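Local coordinates for succinate-semialdehyde dehydrogenase (PDB 4ITA), which probably catalyses the NADP-dependent oxidation of succinic semialdehyde to succinate, as a cyanobacterial member of the aldehyde dehydrogenase family, at residues V118-L123 and V448-V453; V195-R200 and G221-P226; K66-M71 and S81-A86; E54-I59 and E169-A174. All coordinates share one frame; numbering follows the deposited sequence.

Interaction 1 of 4, residues V118-L123 and V448-V453; sequences VCYQPL and VNAKTV. With EDO (1,2-ethanediol), chain B.
Cys-119 and Lys-451 face each other as an antiparallel hydrogen-bonded pair: Cys-119 N donates to Lys-451 O at 2.9 Å, and Lys-451 N returns a bond to Cys-119 O. Gln-121 and Asn-449 repeat the pattern, Asn-449 N to Gln-121 O at 2.7 Å. The strand segments run at 153° to each other. Val-118 with Thr-452 and Tyr-120 with Ala-450 are the non-hydrogen-bonded pairs. This ladder joins strands 115-129 and 448-455 of the mixed sheet; Thr-452 and Val-453 also pair in parallel with a strand of the second subunit, carrying the sheet across the dimer interface.

Polar side chains gather on the face of Cys-119, Gln-121, Asn-449 and Lys-451. In the lysine a turn about CG-CD (chi3 -81°) swings CE to within 3.2 Å of Gln-121 OE1, and NZ bonds that oxygen at 2.7 Å, tilted 24° from the amide plane. NZ also bonds Ile-405 O and Leu-408 O of the second subunit, so a methionine in its place would probably leave these three oxygens without their shared donor. A water donates to Gln-121 OE1 and accepts from Asn-449 ND2, though the asparagine amide's main partner is Ala-410 of the second subunit.

On the face of Val-118, Tyr-120 and Ala-450 the contacts are mainly apolar: Ala-450 CB lies 3.7 Å from Tyr-120 CE1 and 3.8 Å from Val-118 CG1. Val-448 CG2 approaches the tyrosine ring at CD1.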
loop_
_atom_site.group_PDB
_atom_site.type_symbol
_atom_site.label_atom_id
_atom_site.label_comp_id
_atom_site.label_asym_id
_atom_site.label_seq_id
_atom_site.Cartn_x
_atom_site.Cartn_y
_atom_site.Cartn_z
ATOM N N VAL A 118 -7.300 14.072 10.857
ATOM C CA VAL A 118 -7.167 12.651 10.599
ATOM C C VAL A 118 -6.830 11.977 11.922
ATOM O O VAL A 118 -5.957 12.452 12.665
ATOM C CB VAL A 118 -6.060 12.369 9.564
ATOM C CG1 VAL A 118 -5.887 10.869 9.348
ATOM C CG2 VAL A 118 -6.374 13.070 8.236
ATOM N N CYS A 119 -7.538 10.896 12.233
ATOM C CA CYS A 119 -7.178 10.059 13.373
ATOM C C CYS A 119 -6.789 8.691 12.844
ATOM O O CYS A 119 -7.010 8.390 11.667
ATOM C CB CYS A 119 -8.305 9.982 14.409
ATOM S SG CYS A 119 -9.819 9.200 13.858
ATOM N N TYR A 120 -6.184 7.879 13.700
ATOM C CA TYR A 120 -5.598 6.628 13.256
ATOM C C TYR A 120 -6.128 5.506 14.119
ATOM O O TYR A 120 -5.996 5.534 15.336
ATOM C CB TYR A 120 -4.067 6.718 13.288
ATOM C CG TYR A 120 -3.559 7.817 12.382
ATOM C CD1 TYR A 120 -3.396 7.596 11.019
ATOM C CD2 TYR A 120 -3.288 9.090 12.881
ATOM C CE1 TYR A 120 -2.954 8.606 10.181
ATOM C CE2 TYR A 120 -2.854 10.107 12.045
ATOM C CZ TYR A 120 -2.694 9.860 10.697
ATOM O OH TYR A 120 -2.256 10.873 9.862
ATOM N N GLN A 121 -6.768 4.535 13.484
ATOM C CA GLN A 121 -7.401 3.438 14.201
ATOM C C GLN A 121 -6.966 2.110 13.589
ATOM O O GLN A 121 -6.719 2.023 12.389
ATOM C CB GLN A 121 -8.918 3.589 14.125
ATOM C CG GLN A 121 -9.437 4.843 14.822
ATOM C CD GLN A 121 -10.948 4.874 14.874
ATOM O OE1 GLN A 121 -11.614 4.668 13.864
ATOM N NE2 GLN A 121 -11.497 5.086 16.063
ATOM N N PRO A 122 -6.859 1.061 14.404
ATOM C CA PRO A 122 -6.404 -0.237 13.901
ATOM C C PRO A 122 -7.398 -0.858 12.913
ATOM O O PRO A 122 -8.608 -0.603 12.974
ATOM C CB PRO A 122 -6.310 -1.081 15.174
ATOM C CG PRO A 122 -7.320 -0.469 16.089
ATOM C CD PRO A 122 -7.191 1.009 15.832
ATOM N N LEU A 123 -6.882 -1.671 12.004
ATOM C CA LEU A 123 -7.718 -2.364 11.031
ATOM C C LEU A 123 -8.376 -3.627 11.582
ATOM O O LEU A 123 -9.511 -3.936 11.235
ATOM C CB LEU A 123 -6.905 -2.719 9.785
ATOM C CG LEU A 123 -6.405 -1.558 8.931
ATOM C CD1 LEU A 123 -5.558 -2.111 7.804
ATOM C CD2 LEU A 123 -7.558 -0.727 8.400
ATOM N N VAL A 448 -3.195 0.901 9.483
ATOM C CA VAL A 448 -4.237 1.570 10.242
ATOM C C VAL A 448 -5.197 2.223 9.270
ATOM O O VAL A 448 -4.844 2.484 8.112
ATOM C CB VAL A 448 -3.680 2.652 11.200
ATOM C CG1 VAL A 448 -2.809 2.023 12.280
ATOM C CG2 VAL A 448 -2.887 3.696 10.427
ATOM N N ASN A 449 -6.418 2.446 9.743
ATOM C CA ASN A 449 -7.390 3.294 9.080
ATOM C C ASN A 449 -7.054 4.738 9.414
ATOM O O ASN A 449 -7.224 5.166 10.556
ATOM C CB ASN A 449 -8.801 2.948 9.578
ATOM C CG ASN A 449 -9.872 3.892 9.049
ATOM O OD1 ASN A 449 -9.631 4.675 8.134
ATOM N ND2 ASN A 449 -11.067 3.807 9.614
ATOM N N ALA A 450 -6.558 5.481 8.426
ATOM C CA ALA A 450 -6.435 6.929 8.554
ATOM C C ALA A 450 -7.826 7.483 8.271
ATOM O O ALA A 450 -8.253 7.570 7.112
ATOM C CB ALA A 450 -5.406 7.483 7.584
ATOM N N LYS A 451 -8.541 7.793 9.346
ATOM C CA LYS A 451 -9.935 8.211 9.279
ATOM C C LYS A 451 -10.013 9.730 9.272
ATOM O O LYS A 451 -9.591 10.379 10.224
ATOM C CB LYS A 451 -10.722 7.623 10.470
ATOM C CG LYS A 451 -12.168 8.119 10.568
ATOM C CD LYS A 451 -12.902 7.621 11.821
ATOM C CE LYS A 451 -13.432 6.204 11.656
ATOM N NZ LYS A 451 -13.994 5.662 12.930
ATOM N N THR A 452 -10.538 10.299 8.193
ATOM C CA THR A 452 -10.779 11.738 8.145
ATOM C C THR A 452 -12.055 12.078 8.903
ATOM O O THR A 452 -13.094 11.440 8.717
ATOM C CB THR A 452 -10.882 12.235 6.700
ATOM O OG1 THR A 452 -9.573 12.231 6.136
ATOM C CG2 THR A 452 -11.429 13.656 6.640
ATOM N N VAL A 453 -11.960 13.075 9.775
ATOM C CA VAL A 453 -13.098 13.504 10.574
ATOM C C VAL A 453 -13.388 14.968 10.287
ATOM O O VAL A 453 -12.472 15.792 10.236
ATOM C CB VAL A 453 -12.835 13.319 12.084
ATOM C CG1 VAL A 453 -14.032 13.796 12.899
ATOM C CG2 VAL A 453 -12.517 11.867 12.394
HETATM C C1 EDO B . -9.107 9.704 5.224
HETATM O O1 EDO B . -7.768 9.339 5.548
HETATM C C2 EDO B . -9.940 8.706 4.438
HETATM O O2 EDO B . -11.120 9.286 3.896
HETATM O O HOH W 1 -11.731 2.585 12.402
#

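Interaction 2 of 4, residues V195-R200 and G221-P226; sequences VIKDPR and GQEIKP. With EDO (1,2-ethanediol), chain P.
Lys-225 reaches across to the backbone of 195-200. Its CB points toward that segment, CG stands anti to the carbonyl carbon (chi1 -63°), and the chain is extended beyond. CD is first to come close, 3.7 Å from Ile-196 O, and CE stays beside the same oxygen. At the tip, NZ donates to Ile-196 O at 2.8 Å, tilted 27° from the carbonyl plane, and lies 2.8 Å from Asp-198 O. NZ also bonds Val-201 O and a water, which donates to Lys-197 O.

The contact joins the ends of helices 192-197 and 210-222, before and after strand 201-207 in this Rossmann-fold enzyme. Helix 210-222 ends in a Schellman motif with Ile-224, at positive phi, as its C-prime residue. Beyond helix 192-197, Asp-198 OD1 accepts from Arg-200 N in an Asx turn, and Arg-200 grips the carboxylate side-on, NE to OD1 at 2.9 Å and NH2 to OD2.

Glu-223 bends at chi2 and crosses Lys-197 obliquely, OE2 lying 3.9 Å from Lys-197 CG. Their charged ends find other partners: Glu-223 OE1 pairs with Arg-432 of the second subunit and Lys-197 NZ with Glu-193.

The ammonium of Lys-225 is thus met by neutral oxygens, Asp-198 OD1 being 6.4 Å from NZ, so its charge is probably stabilised by carbonyl dipoles, among them one near the C-terminal end of helix 192-197.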
loop_
_atom_site.group_PDB
_atom_site.type_symbol
_atom_site.label_atom_id
_atom_site.label_comp_id
_atom_site.label_asym_id
_atom_site.label_seq_id
_atom_site.Cartn_x
_atom_site.Cartn_y
_atom_site.Cartn_z
ATOM N N VAL A 195 -6.143 -18.199 5.307
ATOM C CA VAL A 195 -6.030 -17.044 6.187
ATOM C C VAL A 195 -6.317 -15.743 5.424
ATOM O O VAL A 195 -7.123 -14.923 5.862
ATOM C CB VAL A 195 -4.667 -17.003 6.875
ATOM C CG1 VAL A 195 -4.626 -15.856 7.872
ATOM C CG2 VAL A 195 -4.410 -18.316 7.603
ATOM N N ILE A 196 -5.680 -15.568 4.271
ATOM C CA ILE A 196 -5.905 -14.365 3.464
ATOM C C ILE A 196 -7.369 -14.207 3.047
ATOM O O ILE A 196 -7.895 -13.087 2.992
ATOM C CB ILE A 196 -5.019 -14.374 2.197
ATOM C CG1 ILE A 196 -3.540 -14.354 2.576
ATOM C CG2 ILE A 196 -5.369 -13.201 1.268
ATOM C CD1 ILE A 196 -2.614 -14.657 1.421
ATOM N N LYS A 197 -8.027 -15.330 2.759
ATOM C CA LYS A 197 -9.414 -15.295 2.299
ATOM C C LYS A 197 -10.429 -15.172 3.429
ATOM O O LYS A 197 -11.621 -14.970 3.172
ATOM C CB LYS A 197 -9.740 -16.537 1.459
ATOM C CG LYS A 197 -9.150 -16.473 0.063
ATOM C CD LYS A 197 -9.526 -17.686 -0.766
ATOM C CE LYS A 197 -9.186 -17.461 -2.226
ATOM N NZ LYS A 197 -9.472 -18.675 -3.040
ATOM N N ASP A 198 -9.984 -15.289 4.678
ATOM C CA ASP A 198 -10.921 -15.209 5.794
ATOM C C ASP A 198 -11.397 -13.768 5.949
ATOM O O ASP A 198 -10.585 -12.849 5.966
ATOM C CB ASP A 198 -10.270 -15.690 7.082
ATOM C CG ASP A 198 -11.267 -15.808 8.216
ATOM O OD1 ASP A 198 -11.581 -14.780 8.847
ATOM O OD2 ASP A 198 -11.754 -16.933 8.455
ATOM N N PRO A 199 -12.718 -13.563 6.065
ATOM C CA PRO A 199 -13.231 -12.187 6.102
ATOM C C PRO A 199 -12.755 -11.375 7.307
ATOM O O PRO A 199 -12.761 -10.145 7.246
ATOM C CB PRO A 199 -14.752 -12.373 6.151
ATOM C CG PRO A 199 -14.967 -13.792 6.566
ATOM C CD PRO A 199 -13.802 -14.559 6.031
ATOM N N ARG A 200 -12.328 -12.038 8.374
ATOM C CA ARG A 200 -11.857 -11.331 9.563
ATOM C C ARG A 200 -10.428 -10.808 9.413
ATOM O O ARG A 200 -10.001 -9.906 10.141
ATOM C CB ARG A 200 -11.968 -12.240 10.789
ATOM C CG ARG A 200 -13.413 -12.647 11.088
ATOM C CD ARG A 200 -13.490 -13.872 11.985
ATOM N NE ARG A 200 -13.080 -15.079 11.272
ATOM C CZ ARG A 200 -13.416 -16.310 11.641
ATOM N NH1 ARG A 200 -14.178 -16.502 12.707
ATOM N NH2 ARG A 200 -12.997 -17.349 10.936
ATOM N N GLY A 221 -4.829 -9.112 -3.114
ATOM C CA GLY A 221 -5.402 -8.196 -4.085
ATOM C C GLY A 221 -6.795 -8.614 -4.515
ATOM O O GLY A 221 -7.703 -7.782 -4.593
ATOM N N GLN A 222 -6.978 -9.909 -4.763
ATOM C CA GLN A 222 -8.291 -10.432 -5.115
ATOM C C GLN A 222 -9.317 -10.159 -4.015
ATOM O O GLN A 222 -10.500 -9.946 -4.296
ATOM C CB GLN A 222 -8.205 -11.929 -5.387
ATOM C CG GLN A 222 -9.534 -12.578 -5.730
ATOM C CD GLN A 222 -10.133 -12.058 -7.028
ATOM O OE1 GLN A 222 -9.409 -11.739 -7.967
ATOM N NE2 GLN A 222 -11.460 -11.979 -7.083
ATOM N N GLU A 223 -8.857 -10.152 -2.762
ATOM C CA GLU A 223 -9.733 -9.924 -1.614
ATOM C C GLU A 223 -9.817 -8.461 -1.177
ATOM O O GLU A 223 -10.418 -8.163 -0.144
ATOM C CB GLU A 223 -9.275 -10.782 -0.429
ATOM C CG GLU A 223 -9.172 -12.272 -0.736
ATOM C CD GLU A 223 -10.485 -12.862 -1.195
ATOM O OE1 GLU A 223 -11.518 -12.553 -0.574
ATOM O OE2 GLU A 223 -10.483 -13.626 -2.181
ATOM N N ILE A 224 -9.235 -7.557 -1.970
ATOM C CA ILE A 224 -9.239 -6.118 -1.669
ATOM C C ILE A 224 -8.600 -5.832 -0.308
ATOM O O ILE A 224 -9.152 -5.105 0.519
ATOM C CB ILE A 224 -10.674 -5.499 -1.711
ATOM C CG1 ILE A 224 -11.469 -6.026 -2.906
ATOM C CG2 ILE A 224 -10.619 -3.966 -1.746
ATOM C CD1 ILE A 224 -10.816 -5.759 -4.245
ATOM N N LYS A 225 -7.436 -6.423 -0.063
ATOM C CA LYS A 225 -6.764 -6.224 1.216
ATOM C C LYS A 225 -5.372 -5.666 1.006
ATOM O O LYS A 225 -4.644 -6.121 0.128
ATOM C CB LYS A 225 -6.721 -7.533 2.012
ATOM C CG LYS A 225 -8.110 -8.032 2.377
ATOM C CD LYS A 225 -8.112 -9.393 3.039
ATOM C CE LYS A 225 -9.548 -9.850 3.227
ATOM N NZ LYS A 225 -9.648 -11.136 3.976
ATOM N N PRO A 226 -4.994 -4.675 1.824
ATOM C CA PRO A 226 -3.681 -4.056 1.648
ATOM C C PRO A 226 -2.546 -4.969 2.075
ATOM O O PRO A 226 -2.714 -5.830 2.954
ATOM C CB PRO A 226 -3.748 -2.827 2.563
ATOM C CG PRO A 226 -4.734 -3.214 3.630
ATOM C CD PRO A 226 -5.756 -4.078 2.935
HETATM C C1 EDO P . -14.295 -12.032 -9.579
HETATM O O1 EDO P . -13.579 -10.936 -8.994
HETATM C C2 EDO P . -15.468 -11.492 -10.384
HETATM O O2 EDO P . -16.403 -10.880 -9.489
HETATM O O HOH W 2 -11.969 -12.242 2.684
#

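Interaction 3 of 4, residues K66-M71 and S81-A86; sequences KFAEIM and SAIAEA
Two consecutive helices of the aldehyde dehydrogenase fold, 64-75 and 79-103, pack here through a small-residue contact between Ala-68 and Ala-82. The evidence for close approach is direct: the two CA atoms are 4.6 Å apart, the CB atoms 3.5 Å, and the axes of the short segments come within 8.1 Å at an angle of 120°. Ala-68 CB also sits 3.5 Å from Ile-83 N and touches Ile-83 CG1, so a single methyl meets both backbone and side chain of the opposing helix.

One turn on, Met-71 spans the neighbouring part of the interface. Its CB meets Ala-82 CB, the chain is extended to SD (chi2 -175°), and a bend at chi3 (-125°) turns CE onto helix 79-103, 3.4 Å from Ala-82 O and 4.0 Å from Ala-86 CB. SD lies 3.6 Å from Glu-85 OE1, beside the carboxylate. An alanine here would probably open a gap beside Ala-82 O, Ala-86 CB and the Glu-85 carboxylate, which would lose their apolar cover from the thioether.

The carboxylate is mainly held by polar partners beyond the two segments: Glu-85 OE1 forms a salt bridge with Lys-77, and OE2 accepts from the backbone N of Phe-136 and of Trp-137. Met-71 also packs on Pro-135 and Phe-136 of a loop, so it joins helix 64-75 to that loop as well as to helix 79-103. The result is a close helix-helix crossing, made possible by facing alanines, between two helices consecutive in the chain.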
loop_
_atom_site.group_PDB
_atom_site.type_symbol
_atom_site.label_atom_id
_atom_site.label_comp_id
_atom_site.label_asym_id
_atom_site.label_seq_id
_atom_site.Cartn_x
_atom_site.Cartn_y
_atom_site.Cartn_z
ATOM N N LYS A 66 19.504 -17.367 25.915
ATOM C CA LYS A 66 18.599 -18.489 25.734
ATOM C C LYS A 66 17.834 -18.396 24.414
ATOM O O LYS A 66 17.735 -19.373 23.667
ATOM C CB LYS A 66 17.612 -18.579 26.907
ATOM C CG LYS A 66 16.498 -19.602 26.693
ATOM C CD LYS A 66 15.667 -19.823 27.956
ATOM C CE LYS A 66 14.451 -18.908 28.014
ATOM N NZ LYS A 66 13.554 -19.251 29.159
ATOM N N PHE A 67 17.296 -17.219 24.115
ATOM C CA PHE A 67 16.582 -17.050 22.862
ATOM C C PHE A 67 17.536 -17.220 21.689
ATOM O O PHE A 67 17.188 -17.830 20.682
ATOM C CB PHE A 67 15.876 -15.698 22.803
ATOM C CG PHE A 67 14.806 -15.540 23.842
ATOM C CD1 PHE A 67 13.873 -16.548 24.054
ATOM C CD2 PHE A 67 14.751 -14.396 24.627
ATOM C CE1 PHE A 67 12.886 -16.411 25.024
ATOM C CE2 PHE A 67 13.776 -14.251 25.599
ATOM C CZ PHE A 67 12.843 -15.260 25.801
ATOM N N ALA A 68 18.745 -16.691 21.835
ATOM C CA ALA A 68 19.753 -16.828 20.791
ATOM C C ALA A 68 20.071 -18.292 20.507
ATOM O O ALA A 68 20.271 -18.678 19.355
ATOM C CB ALA A 68 21.010 -16.068 21.174
ATOM N N GLU A 69 20.106 -19.117 21.549
ATOM C CA GLU A 69 20.404 -20.535 21.367
ATOM C C GLU A 69 19.331 -21.212 20.530
ATOM O O GLU A 69 19.620 -22.113 19.731
ATOM C CB GLU A 69 20.552 -21.246 22.716
ATOM C CG GLU A 69 21.003 -22.692 22.593
ATOM C CD GLU A 69 21.284 -23.338 23.937
ATOM O OE1 GLU A 69 20.797 -22.820 24.963
ATOM O OE2 GLU A 69 21.993 -24.365 23.961
ATOM N N ILE A 70 18.083 -20.781 20.695
ATOM C CA ILE A 70 17.000 -21.352 19.899
ATOM C C ILE A 70 17.226 -21.016 18.427
ATOM O O ILE A 70 17.125 -21.896 17.567
ATOM C CB ILE A 70 15.611 -20.841 20.335
ATOM C CG1 ILE A 70 15.361 -21.129 21.818
ATOM C CG2 ILE A 70 14.521 -21.482 19.488
ATOM C CD1 ILE A 70 14.082 -20.489 22.337
ATOM N N MET A 71 17.540 -19.748 18.148
ATOM C CA MET A 71 17.797 -19.295 16.775
ATOM C C MET A 71 18.936 -20.084 16.140
ATOM O O MET A 71 18.809 -20.605 15.030
ATOM C CB MET A 71 18.127 -17.795 16.731
ATOM C CG MET A 71 17.013 -16.854 17.221
ATOM S SD MET A 71 17.392 -15.083 17.007
ATOM C CE MET A 71 17.176 -14.479 18.694
ATOM N N SER A 81 25.666 -13.431 16.995
ATOM C CA SER A 81 24.802 -12.586 16.166
ATOM C C SER A 81 23.330 -12.757 16.554
ATOM O O SER A 81 22.541 -11.825 16.414
ATOM C CB SER A 81 25.014 -12.828 14.665
ATOM O OG SER A 81 24.622 -14.124 14.266
ATOM N N ALA A 82 22.968 -13.937 17.055
ATOM C CA ALA A 82 21.604 -14.171 17.538
ATOM C C ALA A 82 21.325 -13.401 18.833
ATOM O O ALA A 82 20.203 -12.940 19.055
ATOM C CB ALA A 82 21.323 -15.663 17.703
ATOM N N ILE A 83 22.345 -13.239 19.674
ATOM C CA ILE A 83 22.225 -12.388 20.847
ATOM C C ILE A 83 21.942 -10.961 20.389
ATOM O O ILE A 83 21.026 -10.313 20.892
ATOM C CB ILE A 83 23.498 -12.456 21.733
ATOM C CG1 ILE A 83 23.540 -13.787 22.486
ATOM C CG2 ILE A 83 23.540 -11.292 22.716
ATOM C CD1 ILE A 83 24.868 -14.068 23.170
ATOM N N ALA A 84 22.701 -10.479 19.407
ATOM C CA ALA A 84 22.457 -9.148 18.867
ATOM C C ALA A 84 21.046 -9.036 18.290
ATOM O O ALA A 84 20.390 -7.998 18.429
ATOM C CB ALA A 84 23.512 -8.776 17.815
ATOM N N GLU A 85 20.566 -10.103 17.653
ATOM C CA GLU A 85 19.223 -10.081 17.082
ATOM C C GLU A 85 18.149 -9.957 18.172
ATOM O O GLU A 85 17.165 -9.222 18.011
ATOM C CB GLU A 85 18.971 -11.304 16.195
ATOM C CG GLU A 85 17.581 -11.260 15.597
ATOM C CD GLU A 85 17.279 -12.365 14.614
ATOM O OE1 GLU A 85 18.203 -13.063 14.134
ATOM O OE2 GLU A 85 16.084 -12.525 14.305
ATOM N N ALA A 86 18.330 -10.671 19.277
ATOM C CA ALA A 86 17.401 -10.563 20.398
ATOM C C ALA A 86 17.430 -9.148 20.980
ATOM O O ALA A 86 16.392 -8.577 21.333
ATOM C CB ALA A 86 17.734 -11.588 21.474
#

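Interaction 4 of 4, residues E54-I59 and E169-A174; sequences ENAAAI and EAILEA
Ile-59 lies alongside Ile-171, the two side chains sliding past each other in opposite directions, with Ile-59 CG2 4.0 Å from Ile-171 CG1. The contact is a crossing of two helices, 46-62 and 162-175, in the aldehyde dehydrogenase fold; the axes of the short segments approach to 8.7 Å and make an angle of 124°. The nearest CA pair, Ala-56 with Leu-172, is 6.0 Å apart, and everything that touches across the crossing is apolar carbon or a backbone oxygen.

Ala-56 presents its CB to two branches at once, Leu-172 CD2 and Ile-171 CG2. The CB of Leu-172 points away, yet its CD2 comes to 4.0 Å from Ala-56 CB. Both isoleucines also lean on Phe-67 of helix 64-75, which extends the apolar cluster to a third helix. Just beyond the second segment, Asn-55 ND2 bonds to Ala-175 O.

In Ile-59 the chain runs on from CG1 (chi2 165°) to place CD1 against the backbone of the other helix: this methyl is 3.6 Å from Ile-171 O and 3.8 Å from Ala-174 CB.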
loop_
_atom_site.group_PDB
_atom_site.type_symbol
_atom_site.label_atom_id
_atom_site.label_comp_id
_atom_site.label_asym_id
_atom_site.label_seq_id
_atom_site.Cartn_x
_atom_site.Cartn_y
_atom_site.Cartn_z
ATOM N N GLU A 54 6.875 -2.964 26.671
ATOM C CA GLU A 54 8.094 -2.791 27.456
ATOM C C GLU A 54 8.426 -4.042 28.256
ATOM O O GLU A 54 9.593 -4.376 28.438
ATOM C CB GLU A 54 8.012 -1.537 28.342
ATOM C CG GLU A 54 8.058 -0.272 27.495
ATOM C CD GLU A 54 7.977 1.024 28.282
ATOM O OE1 GLU A 54 7.486 1.009 29.430
ATOM O OE2 GLU A 54 8.405 2.065 27.729
ATOM N N ASN A 55 7.399 -4.754 28.712
ATOM C CA ASN A 55 7.619 -6.037 29.364
ATOM C C ASN A 55 8.265 -7.037 28.405
ATOM O O ASN A 55 9.162 -7.782 28.793
ATOM C CB ASN A 55 6.315 -6.628 29.907
ATOM C CG ASN A 55 5.861 -5.983 31.191
ATOM O OD1 ASN A 55 6.568 -5.183 31.801
ATOM N ND2 ASN A 55 4.661 -6.346 31.619
ATOM N N ALA A 56 7.797 -7.052 27.158
ATOM C CA ALA A 56 8.372 -7.924 26.132
ATOM C C ALA A 56 9.844 -7.592 25.901
ATOM O O ALA A 56 10.683 -8.492 25.825
ATOM C CB ALA A 56 7.587 -7.818 24.831
ATOM N N ALA A 57 10.151 -6.298 25.813
ATOM C CA ALA A 57 11.540 -5.853 25.690
ATOM C C ALA A 57 12.389 -6.357 26.850
ATOM O O ALA A 57 13.490 -6.864 26.648
ATOM C CB ALA A 57 11.619 -4.338 25.593
ATOM N N ALA A 58 11.879 -6.221 28.074
ATOM C CA ALA A 58 12.632 -6.661 29.252
ATOM C C ALA A 58 12.875 -8.172 29.256
ATOM O O ALA A 58 13.940 -8.637 29.676
ATOM C CB ALA A 58 11.942 -6.209 30.536
ATOM N N ILE A 59 11.898 -8.944 28.783
ATOM C CA ILE A 59 12.067 -10.388 28.658
ATOM C C ILE A 59 13.178 -10.718 27.655
ATOM O O ILE A 59 14.063 -11.533 27.931
ATOM C CB ILE A 59 10.744 -11.071 28.252
ATOM C CG1 ILE A 59 9.737 -10.992 29.403
ATOM C CG2 ILE A 59 10.992 -12.519 27.857
ATOM C CD1 ILE A 59 8.302 -11.296 29.003
ATOM N N GLU A 169 5.545 -16.011 20.574
ATOM C CA GLU A 169 4.229 -15.992 21.207
ATOM C C GLU A 169 4.340 -16.083 22.727
ATOM O O GLU A 169 3.653 -15.359 23.439
ATOM C CB GLU A 169 3.310 -17.100 20.669
ATOM C CG GLU A 169 1.938 -17.052 21.343
ATOM C CD GLU A 169 0.948 -18.121 20.916
ATOM O OE1 GLU A 169 0.775 -18.371 19.714
ATOM O OE2 GLU A 169 0.278 -18.690 21.803
ATOM N N ALA A 170 5.216 -16.958 23.220
ATOM C CA ALA A 170 5.385 -17.126 24.663
ATOM C C ALA A 170 5.906 -15.853 25.330
ATOM O O ALA A 170 5.500 -15.517 26.440
ATOM C CB ALA A 170 6.301 -18.297 24.957
ATOM N N ILE A 171 6.804 -15.135 24.663
ATOM C CA ILE A 171 7.302 -13.865 25.186
ATOM C C ILE A 171 6.149 -12.880 25.332
ATOM O O ILE A 171 6.010 -12.214 26.354
ATOM C CB ILE A 171 8.382 -13.261 24.256
ATOM C CG1 ILE A 171 9.670 -14.082 24.363
ATOM C CG2 ILE A 171 8.659 -11.805 24.621
ATOM C CD1 ILE A 171 10.654 -13.821 23.233
ATOM N N LEU A 172 5.306 -12.804 24.311
ATOM C CA LEU A 172 4.209 -11.845 24.316
ATOM C C LEU A 172 3.129 -12.207 25.345
ATOM O O LEU A 172 2.536 -11.314 25.968
ATOM C CB LEU A 172 3.645 -11.656 22.904
ATOM C CG LEU A 172 4.660 -11.052 21.930
ATOM C CD1 LEU A 172 4.124 -11.100 20.509
ATOM C CD2 LEU A 172 5.007 -9.623 22.298
ATOM N N GLU A 173 2.901 -13.503 25.557
ATOM C CA GLU A 173 2.011 -13.950 26.628
ATOM C C GLU A 173 2.566 -13.561 27.994
ATOM O O GLU A 173 1.834 -13.042 28.850
ATOM C CB GLU A 173 1.801 -15.466 26.548
ATOM C CG GLU A 173 0.781 -16.025 27.549
ATOM C CD GLU A 173 1.260 -16.024 28.994
ATOM O OE1 GLU A 173 2.422 -16.406 29.260
ATOM O OE2 GLU A 173 0.473 -15.607 29.871
ATOM N N ALA A 174 3.846 -13.860 28.222
ATOM C CA ALA A 174 4.482 -13.557 29.503
ATOM C C ALA A 174 4.507 -12.059 29.756
ATOM O O ALA A 174 4.447 -11.626 30.906
ATOM C CB ALA A 174 5.887 -14.134 29.557
#

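How the interactions relate
From the N terminus, helix 46-62 opens interaction 4, and interaction 3 then opens and closes within that span, joining helices 64-75 and 79-103 over a short loop. Strand 115-129 opens interaction 1 before helix 162-175 closes interaction 4, so these two cross along the chain. Interaction 2, which joins the ends of helices 192-197 and 210-222, lies wholly within the long span of interaction 1, closed only when strand 448-455 pairs with strand 115-129. In space, interactions 3 and 4 touch: Phe-67 packs on both helices of interaction 4, its CE2 3.6 Å from Ile-59 O. Interactions 1 and 2, with centres 19 Å apart, do not touch, yet both reach the second subunit.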